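Local structure of beta-mannosidase (Trichoderma harzianum, 4CVU) at residues A[854-866]-A[877-889]. The protein probably removes beta-linked mannose from the non-reducing ends of mannosides, as a fungal glycoside hydrolase of family 2. Sequence-based numbering, arbitrary orientation. Where two conformers were deposited one is given.
Sequences PNQAKVSDPKLHL and VEATAGVSLYTWL
Leu864 and Ser884 illustrate how a small beta sandwich is packed: they meet where its first strand faces the segment leading into the second sheet. In Leu864, chi1 of -72° sets CG anti to the carbonyl carbon and chi2 of 164° then carries CD2 toward Ser884 CB, 4.1 Å away. The same methyl lies 4.2 Å from Thr887 CG2, with Val877 CG1 and Ala879 CB flanking it. Next to it the Pro862 ring lays CB and CG on Ser884 CB, the nearer carbon, Pro862 CB, at 3.8 Å. The Ser884 hydroxyl turns along its own segment instead and pairs with Thr887 OG1 at 2.6 Å; Thr887 OG1 also bonds to the carbonyl of Phe904. A glycine in place of Ser884 would probably open a gap beneath the Pro862 ring and Leu864 CD2 and leave the Thr887 hydroxyl without one of its mates. Farther along, Leu866 and Val877, neighbours on one face of the sheet, touch through CD1 and CG2, while Leu866 CD1 meets Leu889 CD2 at 3.7 Å.

This belongs to the C-terminal Ig-fold domain: strands 864-869 and 874-879 form an antiparallel hairpin in one sheet, and the chain turns a corner at Leu885 and Tyr886 to enter the other. In the hairpin, His865 and Glu878 are a hydrogen-bonded pair, the straighter bond running from His865 N to Glu878 O (168°). Where the strands part, Pro862 O receives Ala881 N at 3.0 Å, while Thr880 N bonds to Lys863 O and only weakly to Pro862 O. Asp861 shapes the approach by an Asx turn onto Lys863 N, and its OD2 forms a salt bridge with Lys863 NZ. Earlier still, two waters link Ser860 to Val883 O, and Val859 and Leu885 cross at an angle, CG1 against CD1.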
# COMPACT_ATOMS: atom_id res chain seq x y z
N PRO A 854 29.92 5.84 18.25
CA PRO A 854 29.95 5.59 16.81
C PRO A 854 29.93 6.86 15.97
O PRO A 854 30.63 6.91 14.95
CB PRO A 854 28.71 4.73 16.57
CG PRO A 854 28.44 4.06 17.87
CD PRO A 854 28.99 4.95 18.97
N ASN A 855 29.18 7.89 16.38
CA ASN A 855 29.14 9.14 15.62
C ASN A 855 30.41 9.95 15.58
O ASN A 855 30.49 10.93 14.86
CB ASN A 855 27.95 10.06 16.04
CG ASN A 855 28.00 10.48 17.50
OD1 ASN A 855 28.92 10.13 18.25
ND2 ASN A 855 26.96 11.18 17.93
N GLN A 856 31.40 9.58 16.38
CA GLN A 856 32.67 10.27 16.43
C GLN A 856 33.77 9.55 15.65
O GLN A 856 34.85 10.12 15.42
CB GLN A 856 33.08 10.42 17.89
CG GLN A 856 32.13 11.35 18.64
CD GLN A 856 32.42 11.42 20.13
OE1 GLN A 856 32.53 10.40 20.84
NE2 GLN A 856 32.49 12.65 20.63
N ALA A 857 33.51 8.30 15.25
CA ALA A 857 34.51 7.49 14.58
C ALA A 857 34.76 7.99 13.17
O ALA A 857 33.83 8.10 12.36
CB ALA A 857 34.07 6.04 14.51
N LYS A 858 36.03 8.20 12.84
CA LYS A 858 36.41 8.68 11.52
C LYS A 858 36.46 7.54 10.46
O LYS A 858 37.52 7.25 9.89
CB LYS A 858 37.75 9.41 11.61
CG LYS A 858 37.89 10.57 10.64
CD LYS A 858 39.31 11.18 10.63
CE LYS A 858 40.24 10.52 9.63
NZ LYS A 858 40.77 9.21 10.09
N VAL A 859 35.32 6.92 10.18
CA VAL A 859 35.23 5.88 9.17
C VAL A 859 35.37 6.43 7.75
O VAL A 859 34.96 7.57 7.45
CB VAL A 859 33.91 5.06 9.25
CG1 VAL A 859 33.96 4.06 10.40
CG2 VAL A 859 32.69 5.96 9.40
N SER A 860 35.96 5.62 6.88
CA SER A 860 36.08 5.96 5.50
C SER A 860 35.42 4.85 4.71
O SER A 860 35.10 3.81 5.25
CB SER A 860 37.57 6.13 5.12
OG SER A 860 38.33 4.96 5.39
N ASP A 861 35.23 5.06 3.44
CA ASP A 861 34.61 4.02 2.62
C ASP A 861 35.48 2.74 2.66
O ASP A 861 36.58 2.71 2.11
CB ASP A 861 34.46 4.54 1.18
CG ASP A 861 33.67 3.60 0.31
OD1 ASP A 861 33.42 2.44 0.72
OD2 ASP A 861 33.32 4.03 -0.79
N PRO A 862 34.98 1.68 3.31
CA PRO A 862 35.68 0.40 3.33
C PRO A 862 35.65 -0.36 2.01
O PRO A 862 36.29 -1.39 1.89
CB PRO A 862 34.90 -0.40 4.38
CG PRO A 862 33.50 0.11 4.22
CD PRO A 862 33.64 1.58 3.93
N LYS A 863 34.90 0.13 1.04
CA LYS A 863 34.80 -0.52 -0.27
C LYS A 863 34.51 -2.01 -0.13
O LYS A 863 35.36 -2.84 -0.40
CB LYS A 863 36.09 -0.29 -1.08
CG LYS A 863 36.37 1.19 -1.31
CD LYS A 863 36.67 1.47 -2.77
CE LYS A 863 36.82 2.96 -3.03
NZ LYS A 863 35.56 3.69 -2.73
N LEU A 864 33.29 -2.32 0.32
CA LEU A 864 32.90 -3.68 0.61
C LEU A 864 32.63 -4.41 -0.69
O LEU A 864 32.09 -3.83 -1.62
CB LEU A 864 31.63 -3.71 1.46
CG LEU A 864 31.71 -3.29 2.92
CD1 LEU A 864 30.33 -3.01 3.45
CD2 LEU A 864 32.35 -4.40 3.74
N HIS A 865 33.08 -5.63 -0.77
CA HIS A 865 32.67 -6.56 -1.85
C HIS A 865 31.82 -7.80 -1.31
O HIS A 865 31.99 -8.40 -0.23
CB HIS A 865 33.90 -7.17 -2.55
CG HIS A 865 34.64 -6.24 -3.47
ND1 HIS A 865 35.26 -5.09 -3.04
CD2 HIS A 865 34.90 -6.32 -4.80
CE1 HIS A 865 35.86 -4.50 -4.05
NE2 HIS A 865 35.66 -5.23 -5.14
N LEU A 866 30.83 -8.12 -2.12
CA LEU A 866 29.90 -9.14 -1.70
C LEU A 866 29.68 -10.08 -2.86
O LEU A 866 29.51 -9.63 -3.99
CB LEU A 866 28.58 -8.49 -1.26
CG LEU A 866 27.43 -9.40 -0.81
CD1 LEU A 866 27.80 -10.08 0.48
CD2 LEU A 866 26.11 -8.63 -0.65
N VAL A 877 32.01 -11.70 2.20
CA VAL A 877 32.01 -10.28 2.47
C VAL A 877 33.45 -9.84 2.69
O VAL A 877 34.14 -10.43 3.50
CB VAL A 877 31.21 -9.96 3.76
CG1 VAL A 877 31.05 -8.46 3.95
CG2 VAL A 877 29.86 -10.63 3.71
N GLU A 878 33.90 -8.82 1.97
CA GLU A 878 35.28 -8.36 2.10
C GLU A 878 35.40 -6.85 2.18
O GLU A 878 34.88 -6.17 1.33
CB GLU A 878 36.13 -8.90 0.94
CG GLU A 878 37.63 -8.84 1.19
CD GLU A 878 38.46 -9.20 -0.04
OE1 GLU A 878 37.87 -9.60 -1.10
OE2 GLU A 878 39.70 -9.07 0.04
N ALA A 879 36.05 -6.34 3.22
CA ALA A 879 36.40 -4.93 3.26
C ALA A 879 37.74 -4.75 2.52
O ALA A 879 38.76 -5.31 2.92
CB ALA A 879 36.51 -4.46 4.70
N THR A 880 37.72 -3.98 1.43
CA THR A 880 38.85 -3.85 0.51
C THR A 880 39.79 -2.66 0.84
O THR A 880 41.01 -2.73 0.62
CB THR A 880 38.29 -3.78 -0.94
OG1 THR A 880 37.82 -5.09 -1.29
CG2 THR A 880 39.29 -3.37 -1.94
N ALA A 881 39.25 -1.58 1.39
CA ALA A 881 39.99 -0.32 1.55
C ALA A 881 40.24 0.10 2.99
O ALA A 881 41.06 0.96 3.26
CB ALA A 881 39.23 0.79 0.84
N GLY A 882 39.49 -0.48 3.93
CA GLY A 882 39.65 -0.14 5.33
C GLY A 882 38.70 -0.91 6.22
O GLY A 882 38.02 -1.82 5.77
N VAL A 883 38.67 -0.53 7.49
CA VAL A 883 37.81 -1.19 8.46
C VAL A 883 36.36 -0.81 8.24
O VAL A 883 36.04 0.37 8.07
CB VAL A 883 38.17 -0.81 9.90
CG1 VAL A 883 37.12 -1.32 10.90
CG2 VAL A 883 39.53 -1.37 10.25
N SER A 884 35.48 -1.81 8.26
CA SER A 884 34.06 -1.56 8.19
C SER A 884 33.42 -1.83 9.54
O SER A 884 33.60 -2.91 10.07
CB SER A 884 33.43 -2.48 7.14
OG SER A 884 32.07 -2.61 7.42
N LEU A 885 32.67 -0.87 10.08
CA LEU A 885 31.95 -1.05 11.33
C LEU A 885 30.48 -1.33 11.08
O LEU A 885 29.89 -0.72 10.20
CB LEU A 885 32.08 0.20 12.22
CG LEU A 885 33.50 0.61 12.59
CD1 LEU A 885 33.50 1.85 13.50
CD2 LEU A 885 34.16 -0.57 13.26
N TYR A 886 29.89 -2.23 11.87
CA TYR A 886 28.47 -2.53 11.85
C TYR A 886 28.13 -2.96 10.42
O TYR A 886 27.20 -2.41 9.86
CB TYR A 886 27.58 -1.33 12.20
CG TYR A 886 27.78 -0.84 13.63
CD1 TYR A 886 27.12 -1.42 14.67
CD2 TYR A 886 28.64 0.18 13.89
CE1 TYR A 886 27.32 -0.99 16.01
CE2 TYR A 886 28.86 0.63 15.22
CZ TYR A 886 28.16 0.04 16.25
OH TYR A 886 28.35 0.44 17.62
N THR A 887 28.92 -3.86 9.86
CA THR A 887 28.66 -4.42 8.51
C THR A 887 27.35 -5.13 8.53
O THR A 887 27.11 -5.91 9.46
CB THR A 887 29.78 -5.41 8.16
OG1 THR A 887 31.05 -4.77 8.38
CG2 THR A 887 29.73 -5.88 6.70
N TRP A 888 26.50 -4.96 7.48
CA TRP A 888 25.11 -5.32 7.61
C TRP A 888 24.62 -5.81 6.29
O TRP A 888 24.63 -5.05 5.35
CB TRP A 888 24.27 -4.08 8.03
CG TRP A 888 22.81 -4.38 8.19
CD1 TRP A 888 21.79 -3.98 7.34
CD2 TRP A 888 22.20 -5.19 9.20
NE1 TRP A 888 20.57 -4.47 7.81
CE2 TRP A 888 20.80 -5.22 8.94
CE3 TRP A 888 22.68 -5.85 10.33
CZ2 TRP A 888 19.92 -5.90 9.74
CZ3 TRP A 888 21.79 -6.54 11.13
CH2 TRP A 888 20.43 -6.57 10.83
N LEU A 889 24.16 -7.06 6.27
CA LEU A 889 23.54 -7.69 5.12
C LEU A 889 22.07 -7.57 5.26
O LEU A 889 21.54 -7.76 6.36
CB LEU A 889 23.93 -9.15 5.09
CG LEU A 889 25.45 -9.40 4.92
CD1 LEU A 889 25.81 -10.73 5.54
CD2 LEU A 889 25.82 -9.39 3.48
O HOH W 1 34.27 2.39 7.54
O HOH W 2 37.18 3.15 8.22